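PDB 4S3J: cortical-lytic enzyme from Bacillus cereus, which acts as an N-acetylglucosaminidase on partially degraded spore cortex peptidoglycan during germination, recognising its muramic acid delta-lactam residues. Local coordinates for residues R360-F363 against T364-A367; A342-S345 against V346-V349; E142-R145 against D146-K150; Q196-F199 against I200-L204. All coordinates share one frame; numbering follows the deposited sequence.

Contact 1. Residues R360-F363 against T364-A367; sequences RYDF and TAQA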
ATOM      1  N   ARG A 360       4.294  14.264 -15.164  1.00 11.36           N
ATOM      2  CA  ARG A 360       5.605  13.745 -15.498  1.00 11.19           C
ATOM      3  C   ARG A 360       5.889  12.492 -14.681  1.00 12.76           C
ATOM      4  O   ARG A 360       5.206  12.223 -13.697  1.00 12.79           O
ATOM      5  CB  ARG A 360       6.671  14.794 -15.233  1.00 16.69           C
ATOM      6  CG  ARG A 360       6.627  15.957 -16.222  1.00 22.32           C
ATOM      7  CD  ARG A 360       6.682  17.267 -15.526  1.00 44.86           C
ATOM      8  NE  ARG A 360       7.928  17.453 -14.800  1.00 64.79           N
ATOM      9  CZ  ARG A 360       8.072  18.262 -13.749  1.00 67.45           C
ATOM     10  NH1 ARG A 360       9.252  18.354 -13.151  1.00 68.23           N
ATOM     11  NH2 ARG A 360       7.039  18.966 -13.281  1.00 35.25           N
ATOM     12  N   TYR A 361       6.893  11.725 -15.095  1.00 12.38           N
ATOM     13  CA  TYR A 361       7.242  10.480 -14.401  1.00 10.90           C
ATOM     14  C   TYR A 361       8.743  10.373 -14.153  1.00 13.37           C
ATOM     15  O   TYR A 361       9.546  10.494 -15.059  1.00 16.14           O
ATOM     16  CB  TYR A 361       6.768   9.278 -15.205  1.00 14.37           C
ATOM     17  CG  TYR A 361       6.740   8.003 -14.401  1.00 13.37           C
ATOM     18  CD1 TYR A 361       5.672   7.712 -13.564  1.00 11.68           C
ATOM     19  CD2 TYR A 361       7.807   7.107 -14.447  1.00 14.17           C
ATOM     20  CE1 TYR A 361       5.645   6.545 -12.821  1.00 12.94           C
ATOM     21  CE2 TYR A 361       7.795   5.933 -13.693  1.00 13.31           C
ATOM     22  CZ  TYR A 361       6.716   5.657 -12.888  1.00 13.01           C
ATOM     23  OH  TYR A 361       6.686   4.505 -12.123  1.00 14.42           O
ATOM     24  N   ASP A 362       9.098  10.189 -12.890  1.00 12.25           N
ATOM     25  CA  ASP A 362      10.489  10.022 -12.473  1.00 14.01           C
ATOM     26  C   ASP A 362      10.836   8.534 -12.538  1.00 14.92           C
ATOM     27  O   ASP A 362      10.330   7.746 -11.745  1.00 16.01           O
ATOM     28  CB  ASP A 362      10.671  10.603 -11.058  1.00 14.09           C
ATOM     29  CG  ASP A 362      12.104  10.507 -10.539  1.00 21.29           C
ATOM     30  OD1 ASP A 362      12.821   9.555 -10.850  1.00 19.29           O
ATOM     31  OD2 ASP A 362      12.527  11.412  -9.794  1.00 27.50           O
ATOM     32  N   PHE A 363      11.669   8.144 -13.504  1.00 17.08           N
ATOM     33  CA  PHE A 363      11.978   6.725 -13.714  1.00 17.42           C
ATOM     34  C   PHE A 363      12.974   6.155 -12.697  1.00 20.83           C
ATOM     35  O   PHE A 363      13.118   4.934 -12.597  1.00 24.64           O
ATOM     36  CB  PHE A 363      12.506   6.526 -15.138  1.00 17.68           C
ATOM     37  CG  PHE A 363      11.433   6.643 -16.183  1.00 20.09           C
ATOM     38  CD1 PHE A 363      11.094   7.877 -16.715  1.00 20.03           C
ATOM     39  CD2 PHE A 363      10.726   5.529 -16.602  1.00 24.81           C
ATOM     40  CE1 PHE A 363      10.090   7.989 -17.645  1.00 24.43           C
ATOM     41  CE2 PHE A 363       9.718   5.643 -17.531  1.00 23.81           C
ATOM     42  CZ  PHE A 363       9.400   6.859 -18.053  1.00 21.89           C
ATOM     43  N   THR A 364      13.659   7.018 -11.954  1.00 17.69           N
ATOM     44  CA  THR A 364      14.544   6.568 -10.878  1.00 19.92           C
ATOM     45  C   THR A 364      13.749   6.269  -9.605  1.00 23.56           C
ATOM     46  O   THR A 364      13.870   5.183  -9.034  1.00 23.07           O
ATOM     47  CB  THR A 364      15.650   7.606 -10.614  1.00 23.35           C
ATOM     48  OG1 THR A 364      16.417   7.755 -11.816  1.00 25.99           O
ATOM     49  CG2 THR A 364      16.581   7.162  -9.487  1.00 28.86           C
ATOM     50  N   ALA A 365      12.945   7.222  -9.152  1.00 16.26           N
ATOM     51  CA  ALA A 365      12.062   6.988  -8.025  1.00 16.04           C
ATOM     52  C   ALA A 365      10.928   6.032  -8.355  1.00 14.04           C
ATOM     53  O   ALA A 365      10.392   5.390  -7.451  1.00 16.83           O
ATOM     54  CB  ALA A 365      11.481   8.315  -7.533  1.00 18.00           C
ATOM     55  N   GLN A 366      10.564   5.958  -9.637  1.00 14.91           N
ATOM     56  CA  GLN A 366       9.335   5.320 -10.130  1.00 15.63           C
ATOM     57  C   GLN A 366       8.121   5.957  -9.456  1.00 13.70           C
ATOM     58  O   GLN A 366       7.501   5.373  -8.571  1.00 14.27           O
ATOM     59  CB  GLN A 366       9.365   3.786  -9.932  1.00 16.27           C
ATOM     60  CG  GLN A 366      10.359   3.057 -10.863  1.00 16.28           C
ATOM     61  CD  GLN A 366       9.881   2.981 -12.301  1.00 14.49           C
ATOM     62  OE1 GLN A 366       8.713   2.691 -12.566  1.00 16.31           O
ATOM     63  NE2 GLN A 366      10.789   3.215 -13.237  1.00 21.43           N
ATOM     64  N   ALA A 367       7.833   7.198  -9.859  1.00 12.16           N
ATOM     65  CA  ALA A 367       6.709   7.949  -9.318  1.00 10.49           C
ATOM     66  C   ALA A 367       6.299   9.111 -10.217  1.00 10.85           C
ATOM     67  O   ALA A 367       7.165   9.769 -10.823  1.00 13.11           O
ATOM     68  CB  ALA A 367       7.042   8.480  -7.954  1.00 14.63           C
TER

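Contact 2. Residues A342-S345 against V346-V349; sequences AVSS and VAAV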
ATOM      1  N   ALA A 342      -2.673  15.988   1.730  1.00 14.24           N
ATOM      2  CA  ALA A 342      -2.721  14.632   1.191  1.00 13.11           C
ATOM      3  C   ALA A 342      -3.738  14.575   0.091  1.00 14.68           C
ATOM      4  O   ALA A 342      -4.829  15.149   0.211  1.00 16.34           O
ATOM      5  CB  ALA A 342      -3.074  13.626   2.286  1.00 18.06           C
ATOM      6  N   VAL A 343      -3.384  13.868  -0.977  1.00 14.65           N
ATOM      7  CA  VAL A 343      -4.279  13.685  -2.106  1.00 12.75           C
ATOM      8  C   VAL A 343      -4.368  12.226  -2.532  1.00  9.64           C
ATOM      9  O   VAL A 343      -3.375  11.487  -2.554  1.00 12.89           O
ATOM     10  CB  VAL A 343      -3.821  14.532  -3.328  1.00 12.10           C
ATOM     11  CG1 VAL A 343      -4.014  16.017  -3.053  1.00 15.82           C
ATOM     12  CG2 VAL A 343      -2.375  14.237  -3.688  1.00 14.06           C
ATOM     13  N   SER A 344      -5.566  11.831  -2.944  1.00 11.09           N
ATOM     14  CA  SER A 344      -5.755  10.557  -3.620  1.00 12.91           C
ATOM     15  C   SER A 344      -5.171  10.616  -5.042  1.00 10.21           C
ATOM     16  O   SER A 344      -4.883  11.695  -5.549  1.00 11.34           O
ATOM     17  CB  SER A 344      -7.230  10.214  -3.677  1.00 12.77           C
ATOM     18  OG  SER A 344      -7.884  11.070  -4.593  1.00 12.57           O
ATOM     19  N   SER A 345      -5.056   9.464  -5.691  1.00 11.26           N
ATOM     20  CA  SER A 345      -4.545   9.408  -7.064  1.00 11.04           C
ATOM     21  C   SER A 345      -5.484  10.189  -7.972  1.00 12.88           C
ATOM     22  O   SER A 345      -5.039  10.957  -8.842  1.00 12.05           O
ATOM     23  CB  SER A 345      -4.408   7.935  -7.483  1.00 11.93           C
ATOM     24  OG  SER A 345      -3.811   7.782  -8.773  1.00 14.24           O
ATOM     25  N   VAL A 346      -6.786   9.996  -7.765  1.00 11.19           N
ATOM     26  CA  VAL A 346      -7.800  10.682  -8.581  1.00 11.45           C
ATOM     27  C   VAL A 346      -7.728  12.188  -8.351  1.00 10.37           C
ATOM     28  O   VAL A 346      -7.808  12.976  -9.306  1.00 11.72           O
ATOM     29  CB  VAL A 346      -9.205  10.123  -8.263  1.00 10.07           C
ATOM     30  CG1 VAL A 346     -10.298  10.954  -8.892  1.00 14.67           C
ATOM     31  CG2 VAL A 346      -9.301   8.655  -8.700  1.00 14.18           C
ATOM     32  N   ALA A 347      -7.535  12.609  -7.097  1.00 10.46           N
ATOM     33  CA  ALA A 347      -7.482  14.043  -6.793  1.00 10.48           C
ATOM     34  C   ALA A 347      -6.235  14.698  -7.358  1.00  8.39           C
ATOM     35  O   ALA A 347      -6.251  15.864  -7.770  1.00 11.32           O
ATOM     36  CB  ALA A 347      -7.555  14.264  -5.272  1.00 14.09           C
ATOM     37  N   ALA A 348      -5.136  13.955  -7.369  1.00 10.28           N
ATOM     38  CA  ALA A 348      -3.886  14.451  -7.926  1.00 10.42           C
ATOM     39  C   ALA A 348      -4.072  14.735  -9.416  1.00  9.71           C
ATOM     40  O   ALA A 348      -3.730  15.808  -9.907  1.00  9.92           O
ATOM     41  CB  ALA A 348      -2.757  13.448  -7.699  1.00 11.40           C
ATOM     42  N   VAL A 349      -4.637  13.773 -10.139  1.00  9.66           N
ATOM     43  CA  VAL A 349      -4.888  13.979 -11.571  1.00  8.90           C
ATOM     44  C   VAL A 349      -5.819  15.177 -11.744  1.00 12.41           C
ATOM     45  O   VAL A 349      -5.653  15.984 -12.658  1.00 11.02           O
ATOM     46  CB  VAL A 349      -5.490  12.739 -12.224  1.00 10.81           C
ATOM     47  CG1 VAL A 349      -5.845  13.008 -13.702  1.00 14.17           C
ATOM     48  CG2 VAL A 349      -4.513  11.588 -12.123  1.00 12.81           C
TER

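Contact 3. Residues E142-R145 against D146-K150; sequences EAKR and DGTLK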
ATOM      1  N   GLU A 142      -6.917   1.370  21.285  1.00 17.43           N
ATOM      2  CA  GLU A 142      -5.823   1.977  22.029  1.00 20.30           C
ATOM      3  C   GLU A 142      -5.653   1.271  23.370  1.00 19.29           C
ATOM      4  O   GLU A 142      -6.610   1.135  24.120  1.00 21.07           O
ATOM      5  CB  GLU A 142      -6.076   3.478  22.227  1.00 18.94           C
ATOM      6  CG  GLU A 142      -6.190   4.191  20.863  1.00 20.13           C
ATOM      7  CD  GLU A 142      -6.431   5.692  20.924  1.00 26.25           C
ATOM      8  OE1 GLU A 142      -6.673   6.238  22.017  1.00 28.36           O
ATOM      9  OE2 GLU A 142      -6.383   6.327  19.843  1.00 25.27           O
ATOM     10  N   ALA A 143      -4.437   0.806  23.636  1.00 17.70           N
ATOM     11  CA  ALA A 143      -4.093   0.160  24.897  1.00 18.18           C
ATOM     12  C   ALA A 143      -4.158   1.181  26.015  1.00 18.80           C
ATOM     13  O   ALA A 143      -3.813   2.342  25.809  1.00 21.66           O
ATOM     14  CB  ALA A 143      -2.714  -0.436  24.807  1.00 20.62           C
ATOM     15  N   LYS A 144      -4.563   0.727  27.201  1.00 19.43           N
ATOM     16  CA  LYS A 144      -4.686   1.579  28.392  1.00 21.03           C
ATOM     17  C   LYS A 144      -3.821   1.029  29.506  1.00 20.15           C
ATOM     18  O   LYS A 144      -3.477  -0.144  29.502  1.00 21.31           O
ATOM     19  CB  LYS A 144      -6.156   1.679  28.817  1.00 21.21           C
ATOM     20  CG  LYS A 144      -6.970   2.489  27.823  1.00 24.11           C
ATOM     21  CD  LYS A 144      -8.473   2.264  27.916  1.00 34.85           C
ATOM     22  CE  LYS A 144      -9.078   2.497  29.283  1.00 49.13           C
ATOM     23  NZ  LYS A 144     -10.480   1.974  29.284  1.00 42.56           N
ATOM     24  N   ARG A 145      -3.496   1.891  30.470  1.00 21.65           N
ATOM     25  CA  ARG A 145      -2.564   1.542  31.534  1.00 25.02           C
ATOM     26  C   ARG A 145      -3.120   0.523  32.524  1.00 27.37           C
ATOM     27  O   ARG A 145      -2.357  -0.046  33.312  1.00 29.41           O
ATOM     28  CB  ARG A 145      -2.143   2.811  32.266  1.00 25.83           C
ATOM     29  CG  ARG A 145      -1.184   3.667  31.456  1.00 25.80           C
ATOM     30  CD  ARG A 145      -0.875   4.986  32.154  1.00 31.01           C
ATOM     31  NE  ARG A 145      -0.129   5.878  31.265  1.00 27.89           N
ATOM     32  CZ  ARG A 145       0.888   6.647  31.630  1.00 23.90           C
ATOM     33  NH1 ARG A 145       1.287   6.700  32.912  1.00 22.02           N
ATOM     34  NH2 ARG A 145       1.498   7.394  30.717  1.00 25.09           N
ATOM     35  N   ASP A 146      -4.433   0.291  32.498  1.00 24.11           N
ATOM     36  CA  ASP A 146      -5.042  -0.757  33.324  1.00 25.50           C
ATOM     37  C   ASP A 146      -5.212  -2.071  32.560  1.00 28.92           C
ATOM     38  O   ASP A 146      -5.812  -3.009  33.067  1.00 27.09           O
ATOM     39  CB  ASP A 146      -6.385  -0.276  33.882  1.00 26.59           C
ATOM     40  CG  ASP A 146      -7.417   0.010  32.814  1.00 34.47           C
ATOM     41  OD1 ASP A 146      -7.092  -0.060  31.617  1.00 30.16           O
ATOM     42  OD2 ASP A 146      -8.562   0.350  33.188  1.00 31.23           O
ATOM     43  N   GLY A 147      -4.650  -2.148  31.359  1.00 25.96           N
ATOM     44  CA  GLY A 147      -4.677  -3.375  30.589  1.00 26.69           C
ATOM     45  C   GLY A 147      -5.974  -3.612  29.844  1.00 30.56           C
ATOM     46  O   GLY A 147      -6.256  -4.736  29.449  1.00 34.90           O
ATOM     47  N   THR A 148      -6.779  -2.569  29.682  1.00 23.62           N
ATOM     48  CA  THR A 148      -7.993  -2.658  28.877  1.00 25.46           C
ATOM     49  C   THR A 148      -7.734  -1.939  27.554  1.00 26.21           C
ATOM     50  O   THR A 148      -6.669  -1.342  27.366  1.00 23.63           O
ATOM     51  CB  THR A 148      -9.230  -2.033  29.594  1.00 25.53           C
ATOM     52  OG1 THR A 148      -9.065  -0.617  29.742  1.00 26.53           O
ATOM     53  CG2 THR A 148      -9.455  -2.696  30.954  1.00 26.14           C
ATOM     54  N   LEU A 149      -8.704  -2.027  26.646  1.00 23.10           N
ATOM     55  CA  LEU A 149      -8.627  -1.413  25.326  1.00 22.12           C
ATOM     56  C   LEU A 149      -9.747  -0.394  25.140  1.00 24.63           C
ATOM     57  O   LEU A 149     -10.881  -0.631  25.561  1.00 24.90           O
ATOM     58  CB  LEU A 149      -8.740  -2.481  24.234  1.00 20.49           C
ATOM     59  CG  LEU A 149      -7.672  -3.594  24.150  1.00 21.41           C
ATOM     60  CD1 LEU A 149      -8.102  -4.708  23.174  1.00 26.83           C
ATOM     61  CD2 LEU A 149      -6.335  -3.033  23.703  1.00 24.50           C
ATOM     62  N   LYS A 150      -9.430   0.717  24.480  1.00 19.84           N
ATOM     63  CA  LYS A 150     -10.436   1.646  23.982  1.00 21.13           C
ATOM     64  C   LYS A 150     -10.890   1.194  22.603  1.00 21.02           C
ATOM     65  O   LYS A 150     -10.092   1.193  21.667  1.00 21.66           O
ATOM     66  CB  LYS A 150      -9.874   3.058  23.876  1.00 22.34           C
ATOM     67  CG  LYS A 150     -10.908   4.096  23.490  1.00 23.69           C
ATOM     68  CD  LYS A 150     -10.291   5.454  23.268  1.00 32.51           C
ATOM     69  CE  LYS A 150     -11.339   6.431  22.728  1.00 43.75           C
ATOM     70  NZ  LYS A 150     -10.768   7.773  22.475  1.00 54.50           N
TER

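Contact 4. Residues Q196-F199 against I200-L204; sequences QNKF and ITNIL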
ATOM      1  N   GLN A 196       0.048  -6.844  32.329  1.00 23.52           N
ATOM      2  CA  GLN A 196       0.244  -7.495  31.031  1.00 23.67           C
ATOM      3  C   GLN A 196      -0.625  -8.750  30.928  1.00 23.48           C
ATOM      4  O   GLN A 196      -1.172  -9.048  29.878  1.00 23.41           O
ATOM      5  CB  GLN A 196       1.721  -7.835  30.803  1.00 28.90           C
ATOM      6  CG  GLN A 196       1.998  -8.401  29.431  1.00 24.61           C
ATOM      7  CD  GLN A 196       3.464  -8.714  29.210  1.00 25.47           C
ATOM      8  OE1 GLN A 196       3.830  -9.864  28.965  1.00 28.46           O
ATOM      9  NE2 GLN A 196       4.303  -7.693  29.257  1.00 28.99           N
ATOM     10  N   ASN A 197      -0.765  -9.491  32.028  1.00 27.22           N
ATOM     11  CA  ASN A 197      -1.577 -10.702  31.994  1.00 29.19           C
ATOM     12  C   ASN A 197      -3.048 -10.377  31.742  1.00 30.39           C
ATOM     13  O   ASN A 197      -3.719 -11.038  30.943  1.00 31.86           O
ATOM     14  CB  ASN A 197      -1.428 -11.472  33.312  1.00 33.77           C
ATOM     15  CG  ASN A 197      -2.294 -12.710  33.362  1.00 62.85           C
ATOM     16  OD1 ASN A 197      -2.135 -13.623  32.557  1.00 80.36           O
ATOM     17  ND2 ASN A 197      -3.235 -12.738  34.304  1.00 69.28           N
ATOM     18  N   LYS A 198      -3.527  -9.326  32.398  1.00 27.65           N
ATOM     19  CA  LYS A 198      -4.892  -8.841  32.205  1.00 34.15           C
ATOM     20  C   LYS A 198      -5.088  -8.340  30.780  1.00 29.61           C
ATOM     21  O   LYS A 198      -6.113  -8.591  30.152  1.00 28.42           O
ATOM     22  CB  LYS A 198      -5.200  -7.709  33.185  1.00 40.21           C
ATOM     23  CG  LYS A 198      -6.586  -7.087  33.015  1.00 54.81           C
ATOM     24  CD  LYS A 198      -6.911  -6.094  34.133  1.00 63.62           C
ATOM     25  CE  LYS A 198      -8.202  -5.330  33.832  1.00 57.77           C
ATOM     26  NZ  LYS A 198      -8.324  -4.052  34.608  1.00 43.09           N
ATOM     27  N   PHE A 199      -4.078  -7.637  30.288  1.00 26.18           N
ATOM     28  CA  PHE A 199      -4.075  -7.090  28.927  1.00 21.95           C
ATOM     29  C   PHE A 199      -4.246  -8.197  27.897  1.00 25.79           C
ATOM     30  O   PHE A 199      -5.114  -8.106  27.010  1.00 26.95           O
ATOM     31  CB  PHE A 199      -2.764  -6.311  28.709  1.00 24.79           C
ATOM     32  CG  PHE A 199      -2.689  -5.521  27.413  1.00 21.45           C
ATOM     33  CD1 PHE A 199      -3.700  -4.640  27.052  1.00 22.59           C
ATOM     34  CD2 PHE A 199      -1.572  -5.610  26.616  1.00 22.09           C
ATOM     35  CE1 PHE A 199      -3.614  -3.896  25.888  1.00 26.22           C
ATOM     36  CE2 PHE A 199      -1.476  -4.864  25.443  1.00 21.62           C
ATOM     37  CZ  PHE A 199      -2.502  -3.993  25.099  1.00 20.99           C
ATOM     38  N   ILE A 200      -3.429  -9.238  27.997  1.00 24.88           N
ATOM     39  CA  ILE A 200      -3.492 -10.324  27.020  1.00 24.72           C
ATOM     40  C   ILE A 200      -4.847 -11.027  27.118  1.00 27.03           C
ATOM     41  O   ILE A 200      -5.443 -11.384  26.115  1.00 26.73           O
ATOM     42  CB  ILE A 200      -2.340 -11.337  27.220  1.00 25.61           C
ATOM     43  CG1 ILE A 200      -1.005 -10.644  26.956  1.00 30.27           C
ATOM     44  CG2 ILE A 200      -2.508 -12.541  26.302  1.00 28.32           C
ATOM     45  CD1 ILE A 200       0.205 -11.470  27.270  1.00 30.97           C
ATOM     46  N   THR A 201      -5.343 -11.212  28.336  1.00 29.06           N
ATOM     47  CA  THR A 201      -6.663 -11.799  28.518  1.00 25.27           C
ATOM     48  C   THR A 201      -7.738 -10.975  27.811  1.00 27.44           C
ATOM     49  O   THR A 201      -8.585 -11.531  27.108  1.00 28.54           O
ATOM     50  CB  THR A 201      -6.998 -11.927  30.023  1.00 29.01           C
ATOM     51  OG1 THR A 201      -6.120 -12.893  30.609  1.00 29.60           O
ATOM     52  CG2 THR A 201      -8.422 -12.383  30.237  1.00 35.42           C
ATOM     53  N   ASN A 202      -7.690  -9.655  27.964  1.00 24.67           N
ATOM     54  CA  ASN A 202      -8.691  -8.781  27.343  1.00 22.88           C
ATOM     55  C   ASN A 202      -8.587  -8.763  25.820  1.00 23.42           C
ATOM     56  O   ASN A 202      -9.599  -8.666  25.118  1.00 26.14           O
ATOM     57  CB  ASN A 202      -8.577  -7.346  27.871  1.00 24.08           C
ATOM     58  CG  ASN A 202      -9.128  -7.200  29.271  1.00 34.49           C
ATOM     59  OD1 ASN A 202     -10.079  -7.887  29.647  1.00 37.85           O
ATOM     60  ND2 ASN A 202      -8.529  -6.310  30.057  1.00 31.95           N
ATOM     61  N   ILE A 203      -7.355  -8.828  25.325  1.00 23.71           N
ATOM     62  CA  ILE A 203      -7.100  -8.898  23.882  1.00 22.63           C
ATOM     63  C   ILE A 203      -7.735 -10.152  23.283  1.00 25.61           C
ATOM     64  O   ILE A 203      -8.370 -10.087  22.229  1.00 26.83           O
ATOM     65  CB  ILE A 203      -5.586  -8.883  23.592  1.00 22.95           C
ATOM     66  CG1 ILE A 203      -5.021  -7.494  23.899  1.00 24.94           C
ATOM     67  CG2 ILE A 203      -5.290  -9.275  22.132  1.00 26.30           C
ATOM     68  CD1 ILE A 203      -3.511  -7.461  23.984  1.00 25.21           C
ATOM     69  N   LEU A 204      -7.554 -11.294  23.938  1.00 26.31           N
ATOM     70  CA  LEU A 204      -8.109 -12.541  23.423  1.00 26.74           C
ATOM     71  C   LEU A 204      -9.637 -12.523  23.438  1.00 28.14           C
ATOM     72  O   LEU A 204     -10.269 -12.996  22.487  1.00 29.08           O
ATOM     73  CB  LEU A 204      -7.610 -13.730  24.232  1.00 28.73           C
ATOM     74  CG  LEU A 204      -6.105 -13.973  24.229  1.00 45.08           C
ATOM     75  CD1 LEU A 204      -5.737 -15.074  25.221  1.00 55.72           C
ATOM     76  CD2 LEU A 204      -5.634 -14.326  22.857  1.00 46.93           C
TER

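Contact 1. Residues R360-F363 against T364-A367
Asp362 meets Gln366 and Ala367 together across a tight reversal of the chain, a G1 beta bulge at the turn end of the hairpin made by strands 360-362 and 367-373. Asp362 N gives a nearly straight bond to Ala367 O at 2.9 Å. In return, Asp362 O takes Ala367 N at 3.2 Å, in the carbonyl plane and on a lone pair, and also a weak, strongly bent bond from Gln366 N. Gln366 has positive phi (57°), as the first bulge position usually does.

The Asp362 side chain holds the turn from within. With CG anti to the backbone N (chi1 -179°), OD1 swings over the backbone ahead and accepts Ala365 N at 2.9 Å, from above the carboxylate plane; Thr364 N adds a weak bond to the same oxygen. The Gln366 chain bends at chi2 (-74°) and folds back over the turn, where NE2 donates to Phe363 O at 3.0 Å.

The Tyr361 ring lies against the return strand, with Ala367 N 3.5 Å above one face, offset toward the rim, while its CD2 sits over the centre of the Phe363 ring. Further out, Arg388, Ser389 and Ser392 of helix 387-400 touch Tyr361, and Trp383 lies against both Asp362 and Ala367. The Gln366 amide oxygen links these layers: OE1 is bonded to Ser392 OG and also accepts Tyr361 OH at 2.8 Å, the phenol arriving from well above the amide plane.

Contact 2. Residues A342-S345 against V346-V349
Ser344 O accepts Ala348 N at 2.9 Å, the first i to i+4 bond of helix 345-354, and the hydroxyl of the same residue caps the helix start. Ser344 OG accepts a hydrogen bond from Ala347 N at 3.0 Å with an N-H...O angle of 155°. It can do so because chi1 is 71°, which sets OG between the backbone N and the carbonyl carbon and turns it toward Ala347 N. The methyl of Ala347 presses close on this oxygen, CB to OG 3.3 Å.

One residue on, Ser345 O receives Val349 N at 3.1 Å, and the CG2 branch of Val349 rests 3.4 Å from that carbonyl oxygen. The Ser345 side chain turns elsewhere: its OG bonds Glu385 O, fastening the first turn to the loop after strand 379-383. On the strand side, Val343 leans on the new helix, its CG2 4.1 Å from Ala348 CB and its CB against Ala347 CB. Phe384 packs on Ala348 from outside.

The chain leaving strand 341-343 thus enters helix 345-354 of the glycosyl hydrolase family 18 region through a classic serine N-cap.

Contact 3. Residues E142-R145 against D146-K150
Glu142 and Lys150 form an antiparallel hydrogen-bonded pair, with Lys150 N to Glu142 O at 2.9 Å and Glu142 N to Lys150 O longer at 3.2 Å. Ala143 and Leu149 follow as a non-hydrogen-bonded pair, and Lys144 N then reaches Thr148 O. A type I turn from Lys144 to Gly147 closes the end, Gly147 N donating to Lys144 O at 3.0 Å; Gly147 itself has positive phi.

Asp146 braces the way out of the turn. Its CG stands between the backbone N and the carbonyl carbon (chi1 63°), which turns OD1 toward Thr148, where it accepts both Thr148 N and Thr148 OG1, the hydroxyl at 2.8 Å and both from the same face of the carboxylate. The Lys144 chain, bent at chi3, runs across Thr148 and ends with a weak bond from NZ to OG1 at 3.0 Å. Glu142 and Lys150 run alongside each other, OE1 3.9 Å from Lys150 CD, with the charged ends too far apart for a salt bridge.

On the other face, Leu149 CD2 packs 4.1 Å from Ala143 CA, where Phe199 of helix 193-210 touches both residues. Arg145 leads out to a salt bridge with Glu177. This is a beta hairpin extending strand 135-143, its type I turn running into an Asx turn at Asp146.

Contact 4. Residues Q196-F199 against I200-L204
Phe199 has CG anti to its own nitrogen (chi1 -172°), while Ile203 has CG1 beside its nitrogen (chi1 -70°) with the chain extended to CD1; together these bring the isoleucine's terminal methyl back along the helix and over the aromatic ring. CD1 of Ile203 stands 3.6 Å from the ring centroid of Phe199, only 12° off the normal, a CH-pi contact over the middle of the face. The helical bond from Ile203 N to Phe199 O, 2.9 Å, sets the two residues one turn apart. Ile173 touches both side chains, and Ile215 and Phe217 meet Ile203 farther in.

On another side, Gln196 and Ile200 run alongside each other, CG to CD1 4.2 Å. Gln196 is anchored beyond them by Ile189 O and Asn236.

Asn197 O is gripped twice, by Thr201 N and by Thr201 OG1, each at 3.1 Å and from opposite faces of the carbonyl plane; the hydroxyl is also hydrogen-bonded to Arg240 NH2. Across from Lys198, the amide of Asn202 lies obliquely against the aliphatic chain, ND2 3.6 Å from Lys198 CG. Both polar ends reach the hairpin 142-150: Asn202 ND2 is hydrogen-bonded to Gly147 O and Lys198 NZ to Asp146 O.

With one flank on strands 168-177 and 214-218 and another on helix 227-240, this is an outer helix of the TIM barrel of glycosyl hydrolase family 18.

From the N terminus the four contacts come in the order 3, 4, 2, 1, each closed before the next opens, so none nests in or crosses another. Contact 3 closes the hairpin after strand 135-143, and contact 4 lies within helix 193-210; they are about 10 Å apart between centres and touch, Ala143 CB packing 3.6 Å from Phe199 CZ. Together they join the end of strand 135-143 to an outer helix of the barrel. Contacts 2 and 1 lie across the chain's centre from contact 4, about 17 Å apart between centres: contact 2 caps the start of helix 345-354 after strand 341-343, and contact 1 reverses the next strand, 360-362, into 367-373. Contacts 1 and 4 are about 46 Å apart between centres.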